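Local coordinates for protein ABC-type phosphate transport system, periplasmic component (Lactobacillus brevis, PDB 4ECF) that probably serves as the solute-binding component of a PstSACB-type ABC importer, binding phosphate for transport across the cytoplasmic membrane, at residues Q120-R134 with V159-V173. Sequence-based numbering, arbitrary orientation. Where two conformers were deposited one is given.
Sequences QSIVLINRAQGSGTR and VRSIVATTPGAISYV. With PO4 (phosphate ion), chain B; ACT (acetate ion), chain C; EDO (1,2-ethanediol), chain K.
Y172 packs closely against N126 and R127, its phenol oxygen accepting two hydrogen bonds. ND2 of N126 reaches Y172 OH at 2.8 Å, arriving at the ring's edge and in its plane, with the amide plane turned 49° from the ring. The backbone N of R127 gives the second bond, 2.9 Å to Y172 OH, and CG of R134 packs against the same oxygen. With CG wedged between its backbone N and carbonyl carbon (chi1 40°), the tyrosine leans across the strand end, its CD1 edge meeting CG2 of T133. A phenylalanine in place of Y172 would probably leave the N126 amide and the R127 N-H without their shared acceptor. R127, its chain bent at chi2 and chi3, brings CD to 3.4 Å from V159 CG2, then sends NH2 to phosphate O3 at 2.8 Å. On that ion, S131 OG, T133 OG1 and the backbone N of T133 converge on O1, and G132 N binds O2, a strand-turn-helix anion site consistent with a PstS-type receptor. Farther along, parallel pairing joins V123 to A169 and L124 to I170, and I125 N donates to I170 O at 2.9 Å. S171 OG also reaches I125 O, from above the carbonyl plane. I125 rests CG1 on A169 CB, 4.2 Å away. The far end is looser and more open to solvent: Q120 crosses P167 at a slant, its CG resting on G168 CA and its NE2 turned back onto S121 O. Helix 156-165 and strand 169-174 run antiparallel and parallel, respectively, to strand 123-127, which strand 151-153 also flanks, while helix 98-105 covers L124 and I170 and strand 73-87 continues the sheet beyond 169-174.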
loop_
_atom_site.group_PDB
_atom_site.type_symbol
_atom_site.label_atom_id
_atom_site.label_comp_id
_atom_site.label_asym_id
_atom_site.label_seq_id
_atom_site.Cartn_x
_atom_site.Cartn_y
_atom_site.Cartn_z
ATOM N N GLN A 120 -11.533 12.162 23.890
ATOM C CA GLN A 120 -12.244 11.190 23.069
ATOM C C GLN A 120 -11.463 9.878 23.126
ATOM O O GLN A 120 -10.226 9.868 22.870
ATOM C CB GLN A 120 -12.305 11.703 21.596
ATOM C CG GLN A 120 -12.513 10.663 20.500
ATOM C CD GLN A 120 -13.943 10.148 20.431
ATOM O OE1 GLN A 120 -14.857 10.942 20.235
ATOM N NE2 GLN A 120 -14.148 8.812 20.582
ATOM N N SER A 121 -12.159 8.777 23.401
ATOM C CA SER A 121 -11.498 7.482 23.384
ATOM C C SER A 121 -11.013 7.163 21.973
ATOM O O SER A 121 -11.715 7.427 20.982
ATOM C CB SER A 121 -12.441 6.393 23.910
ATOM O OG SER A 121 -11.809 5.136 23.837
ATOM N N ILE A 122 -9.810 6.597 21.876
ATOM C CA ILE A 122 -9.219 6.197 20.600
ATOM C C ILE A 122 -9.832 4.872 20.147
ATOM O O ILE A 122 -10.042 3.969 20.983
ATOM C CB ILE A 122 -7.700 6.050 20.718
ATOM C CG1 ILE A 122 -7.087 7.372 21.169
ATOM C CG2 ILE A 122 -7.107 5.479 19.414
ATOM C CD1 ILE A 122 -5.570 7.344 21.341
ATOM N N VAL A 123 -10.147 4.760 18.854
ATOM C CA VAL A 123 -10.612 3.517 18.277
ATOM C C VAL A 123 -9.622 3.091 17.221
ATOM O O VAL A 123 -9.550 3.718 16.139
ATOM C CB VAL A 123 -12.010 3.690 17.611
ATOM C CG1 VAL A 123 -12.466 2.385 16.956
ATOM C CG2 VAL A 123 -13.037 4.191 18.624
ATOM N N LEU A 124 -8.869 2.033 17.508
ATOM C CA LEU A 124 -7.920 1.500 16.537
ATOM C C LEU A 124 -8.684 0.731 15.480
ATOM O O LEU A 124 -9.576 -0.082 15.788
ATOM C CB LEU A 124 -6.888 0.570 17.220
ATOM C CG LEU A 124 -6.025 1.201 18.307
ATOM C CD1 LEU A 124 -5.159 0.119 18.945
ATOM C CD2 LEU A 124 -5.202 2.372 17.788
ATOM N N ILE A 125 -8.328 0.993 14.225
ATOM C CA ILE A 125 -8.832 0.219 13.094
ATOM C C ILE A 125 -7.631 -0.398 12.384
ATOM O O ILE A 125 -6.708 0.305 12.000
ATOM C CB ILE A 125 -9.643 1.115 12.125
ATOM C CG1 ILE A 125 -10.753 1.875 12.871
ATOM C CG2 ILE A 125 -10.195 0.288 10.967
ATOM C CD1 ILE A 125 -11.881 1.016 13.356
ATOM N N ASN A 126 -7.624 -1.716 12.241
ATOM C CA ASN A 126 -6.504 -2.405 11.603
ATOM C C ASN A 126 -6.954 -3.072 10.323
ATOM O O ASN A 126 -8.154 -3.310 10.099
ATOM C CB ASN A 126 -5.926 -3.477 12.544
ATOM C CG ASN A 126 -4.921 -2.901 13.507
ATOM O OD1 ASN A 126 -5.076 -3.044 14.715
ATOM N ND2 ASN A 126 -3.883 -2.294 12.992
ATOM N N ARG A 127 -5.985 -3.379 9.456
ATOM C CA ARG A 127 -6.243 -4.337 8.428
ATOM C C ARG A 127 -5.967 -5.731 8.963
ATOM O O ARG A 127 -5.253 -5.911 9.967
ATOM C CB ARG A 127 -5.347 -4.051 7.210
ATOM C CG ARG A 127 -5.648 -2.741 6.498
ATOM C CD ARG A 127 -6.863 -2.801 5.557
ATOM N NE ARG A 127 -6.709 -3.940 4.660
ATOM C CZ ARG A 127 -5.919 -3.935 3.597
ATOM N NH1 ARG A 127 -5.256 -2.837 3.260
ATOM N NH2 ARG A 127 -5.770 -5.028 2.895
ATOM N N ALA A 128 -6.480 -6.726 8.246
ATOM C CA ALA A 128 -6.191 -8.116 8.543
ATOM C C ALA A 128 -4.760 -8.510 8.224
ATOM O O ALA A 128 -4.110 -7.937 7.344
ATOM C CB ALA A 128 -7.162 -9.019 7.803
ATOM N N GLN A 129 -4.262 -9.510 8.951
ATOM C CA GLN A 129 -2.963 -10.115 8.702
ATOM C C GLN A 129 -2.884 -10.566 7.248
ATOM O O GLN A 129 -3.864 -11.080 6.704
ATOM C CB GLN A 129 -2.725 -11.331 9.611
ATOM C CG GLN A 129 -2.410 -10.969 11.045
ATOM C CD GLN A 129 -1.077 -10.260 11.187
ATOM O OE1 GLN A 129 -0.188 -10.397 10.337
ATOM N NE2 GLN A 129 -0.933 -9.490 12.265
ATOM N N GLY A 130 -1.724 -10.353 6.632
ATOM C CA GLY A 130 -1.560 -10.568 5.189
ATOM C C GLY A 130 -1.594 -9.296 4.367
ATOM O O GLY A 130 -1.112 -9.284 3.228
ATOM N N SER A 131 -2.179 -8.237 4.923
ATOM C CA SER A 131 -2.188 -6.910 4.297
ATOM C C SER A 131 -0.760 -6.395 4.193
ATOM O O SER A 131 -0.005 -6.402 5.178
ATOM C CB SER A 131 -2.964 -5.913 5.140
ATOM O OG SER A 131 -2.695 -4.577 4.746
ATOM N N GLY A 132 -0.376 -5.942 2.996
ATOM C CA GLY A 132 0.948 -5.426 2.809
ATOM C C GLY A 132 1.094 -4.039 3.402
ATOM O O GLY A 132 2.186 -3.656 3.889
ATOM N N THR A 133 -0.022 -3.318 3.437
ATOM C CA THR A 133 -0.075 -1.995 4.127
ATOM C C THR A 133 0.226 -2.191 5.615
ATOM O O THR A 133 1.061 -1.460 6.201
ATOM C CB THR A 133 -1.426 -1.317 3.947
ATOM O OG1 THR A 133 -1.738 -1.215 2.535
ATOM C CG2 THR A 133 -1.316 0.110 4.509
ATOM N N ARG A 134 -0.449 -3.151 6.220
ATOM C CA ARG A 134 -0.226 -3.415 7.613
ATOM C C ARG A 134 1.241 -3.832 7.904
ATOM O O ARG A 134 1.846 -3.315 8.826
ATOM C CB ARG A 134 -1.192 -4.447 8.166
ATOM C CG ARG A 134 -0.905 -4.814 9.622
ATOM C CD ARG A 134 -1.994 -5.679 10.194
ATOM N NE ARG A 134 -1.656 -6.042 11.571
ATOM C CZ ARG A 134 -2.514 -6.605 12.406
ATOM N NH1 ARG A 134 -3.740 -6.840 12.018
ATOM N NH2 ARG A 134 -2.134 -6.898 13.644
ATOM N N VAL A 159 -11.153 0.610 5.323
ATOM C CA VAL A 159 -10.447 1.318 6.392
ATOM C C VAL A 159 -10.765 2.824 6.258
ATOM O O VAL A 159 -11.169 3.481 7.214
ATOM C CB VAL A 159 -8.916 1.051 6.346
ATOM C CG1 VAL A 159 -8.181 2.214 7.002
ATOM C CG2 VAL A 159 -8.561 -0.295 7.028
ATOM N N ARG A 160 -10.612 3.388 5.048
ATOM C CA ARG A 160 -10.912 4.808 4.866
ATOM C C ARG A 160 -12.378 5.170 5.272
ATOM O O ARG A 160 -12.600 6.142 5.987
ATOM C CB ARG A 160 -10.600 5.240 3.438
ATOM C CG ARG A 160 -11.039 6.671 3.158
ATOM C CD ARG A 160 -10.787 7.015 1.713
ATOM N NE ARG A 160 -11.513 6.171 0.761
ATOM C CZ ARG A 160 -11.257 6.104 -0.540
ATOM N NH1 ARG A 160 -10.279 6.810 -1.088
ATOM N NH2 ARG A 160 -11.994 5.314 -1.321
ATOM N N SER A 161 -13.374 4.418 4.812
ATOM C CA SER A 161 -14.766 4.768 5.122
ATOM C C SER A 161 -15.117 4.650 6.594
ATOM O O SER A 161 -15.864 5.491 7.131
ATOM C CB SER A 161 -15.765 3.954 4.282
ATOM O OG SER A 161 -15.474 2.584 4.347
ATOM N N ILE A 162 -14.570 3.639 7.274
ATOM C CA ILE A 162 -14.830 3.443 8.689
ATOM C C ILE A 162 -14.136 4.548 9.498
ATOM O O ILE A 162 -14.704 5.085 10.462
ATOM C CB ILE A 162 -14.370 2.044 9.162
ATOM C CG1 ILE A 162 -15.273 0.957 8.561
ATOM C CG2 ILE A 162 -14.357 1.966 10.688
ATOM C CD1 ILE A 162 -16.670 0.927 9.134
ATOM N N VAL A 163 -12.916 4.911 9.111
ATOM C CA VAL A 163 -12.228 6.011 9.815
ATOM C C VAL A 163 -13.018 7.305 9.678
ATOM O O VAL A 163 -13.192 8.036 10.647
ATOM C CB VAL A 163 -10.740 6.172 9.354
ATOM C CG1 VAL A 163 -10.129 7.516 9.808
ATOM C CG2 VAL A 163 -9.925 4.996 9.882
ATOM N N ALA A 164 -13.533 7.562 8.468
ATOM C CA ALA A 164 -14.279 8.785 8.198
ATOM C C ALA A 164 -15.478 8.972 9.104
ATOM O O ALA A 164 -15.735 10.087 9.567
ATOM C CB ALA A 164 -14.703 8.841 6.725
ATOM N N THR A 165 -16.201 7.885 9.378
ATOM C CA THR A 165 -17.453 7.953 10.116
ATOM C C THR A 165 -17.380 7.555 11.566
ATOM O O THR A 165 -18.392 7.637 12.261
ATOM C CB THR A 165 -18.485 7.046 9.411
ATOM O OG1 THR A 165 -18.058 5.672 9.464
ATOM C CG2 THR A 165 -18.646 7.481 7.963
ATOM N N THR A 166 -16.203 7.145 12.051
ATOM C CA THR A 166 -16.089 6.627 13.411
ATOM C C THR A 166 -15.346 7.588 14.332
ATOM O O THR A 166 -14.115 7.778 14.182
ATOM C CB THR A 166 -15.372 5.276 13.451
ATOM O OG1 THR A 166 -16.059 4.340 12.613
ATOM C CG2 THR A 166 -15.290 4.733 14.889
ATOM N N PRO A 167 -16.065 8.192 15.301
ATOM C CA PRO A 167 -15.400 9.079 16.222
ATOM C C PRO A 167 -14.188 8.416 16.864
ATOM O O PRO A 167 -14.261 7.253 17.273
ATOM C CB PRO A 167 -16.480 9.356 17.299
ATOM C CG PRO A 167 -17.774 9.214 16.561
ATOM C CD PRO A 167 -17.522 8.133 15.547
ATOM N N GLY A 168 -13.076 9.145 16.963
ATOM C CA GLY A 168 -11.908 8.637 17.670
ATOM C C GLY A 168 -10.985 7.733 16.847
ATOM O O GLY A 168 -9.956 7.327 17.343
ATOM N N ALA A 169 -11.360 7.421 15.602
ATOM C CA ALA A 169 -10.669 6.363 14.814
ATOM C C ALA A 169 -9.296 6.782 14.283
ATOM O O ALA A 169 -9.116 7.904 13.836
ATOM C CB ALA A 169 -11.546 5.906 13.646
ATOM N N ILE A 170 -8.378 5.828 14.327
ATOM C CA ILE A 170 -7.135 5.885 13.595
ATOM C C ILE A 170 -6.862 4.577 12.850
ATOM O O ILE A 170 -7.099 3.513 13.345
ATOM C CB ILE A 170 -5.971 6.265 14.541
ATOM C CG1 ILE A 170 -4.665 6.374 13.777
ATOM C CG2 ILE A 170 -5.865 5.270 15.725
ATOM C CD1 ILE A 170 -3.496 6.970 14.570
ATOM N N SER A 171 -6.303 4.703 11.651
ATOM C CA SER A 171 -5.850 3.556 10.853
ATOM C C SER A 171 -4.699 4.012 9.963
ATOM O O SER A 171 -4.036 5.022 10.234
ATOM C CB SER A 171 -6.971 2.938 10.030
ATOM O OG SER A 171 -6.606 1.636 9.583
ATOM N N TYR A 172 -4.447 3.212 8.957
ATOM C CA TYR A 172 -3.358 3.485 8.010
ATOM C C TYR A 172 -3.826 3.112 6.620
ATOM O O TYR A 172 -4.530 2.117 6.453
ATOM C CB TYR A 172 -2.110 2.710 8.440
ATOM C CG TYR A 172 -2.390 1.339 8.928
ATOM C CD1 TYR A 172 -2.541 0.289 8.055
ATOM C CD2 TYR A 172 -2.636 1.083 10.291
ATOM C CE1 TYR A 172 -2.833 -0.991 8.495
ATOM C CE2 TYR A 172 -2.919 -0.184 10.748
ATOM C CZ TYR A 172 -3.029 -1.240 9.839
ATOM O OH TYR A 172 -3.322 -2.513 10.295
ATOM N N VAL A 173 -3.363 3.863 5.603
ATOM C CA VAL A 173 -3.771 3.646 4.244
ATOM C C VAL A 173 -2.745 4.210 3.282
ATOM O O VAL A 173 -1.993 5.142 3.605
ATOM C CB VAL A 173 -5.172 4.255 3.952
ATOM C CG1 VAL A 173 -5.112 5.781 3.758
ATOM C CG2 VAL A 173 -5.878 3.473 2.866
HETATM P P PO4 B . -2.866 -4.358 0.919
HETATM O O1 PO4 B . -2.762 -3.670 2.274
HETATM O O2 PO4 B . -2.054 -5.598 0.820
HETATM O O3 PO4 B . -4.294 -4.594 0.509
HETATM O O4 PO4 B . -2.318 -3.346 -0.201
HETATM C C ACT C . -9.007 5.426 -4.383
HETATM O O ACT C . -9.321 6.479 -3.786
HETATM O OXT ACT C . -7.820 5.214 -4.694
HETATM C CH3 ACT C . -10.077 4.420 -4.711
HETATM C C1 EDO K . -17.916 11.660 13.831
HETATM O O1 EDO K . -16.682 12.212 14.313
HETATM C C2 EDO K . -18.219 12.168 12.429
HETATM O O2 EDO K . -17.093 11.927 11.583
HETATM O O HOH W 1 -5.055 -0.062 4.425
#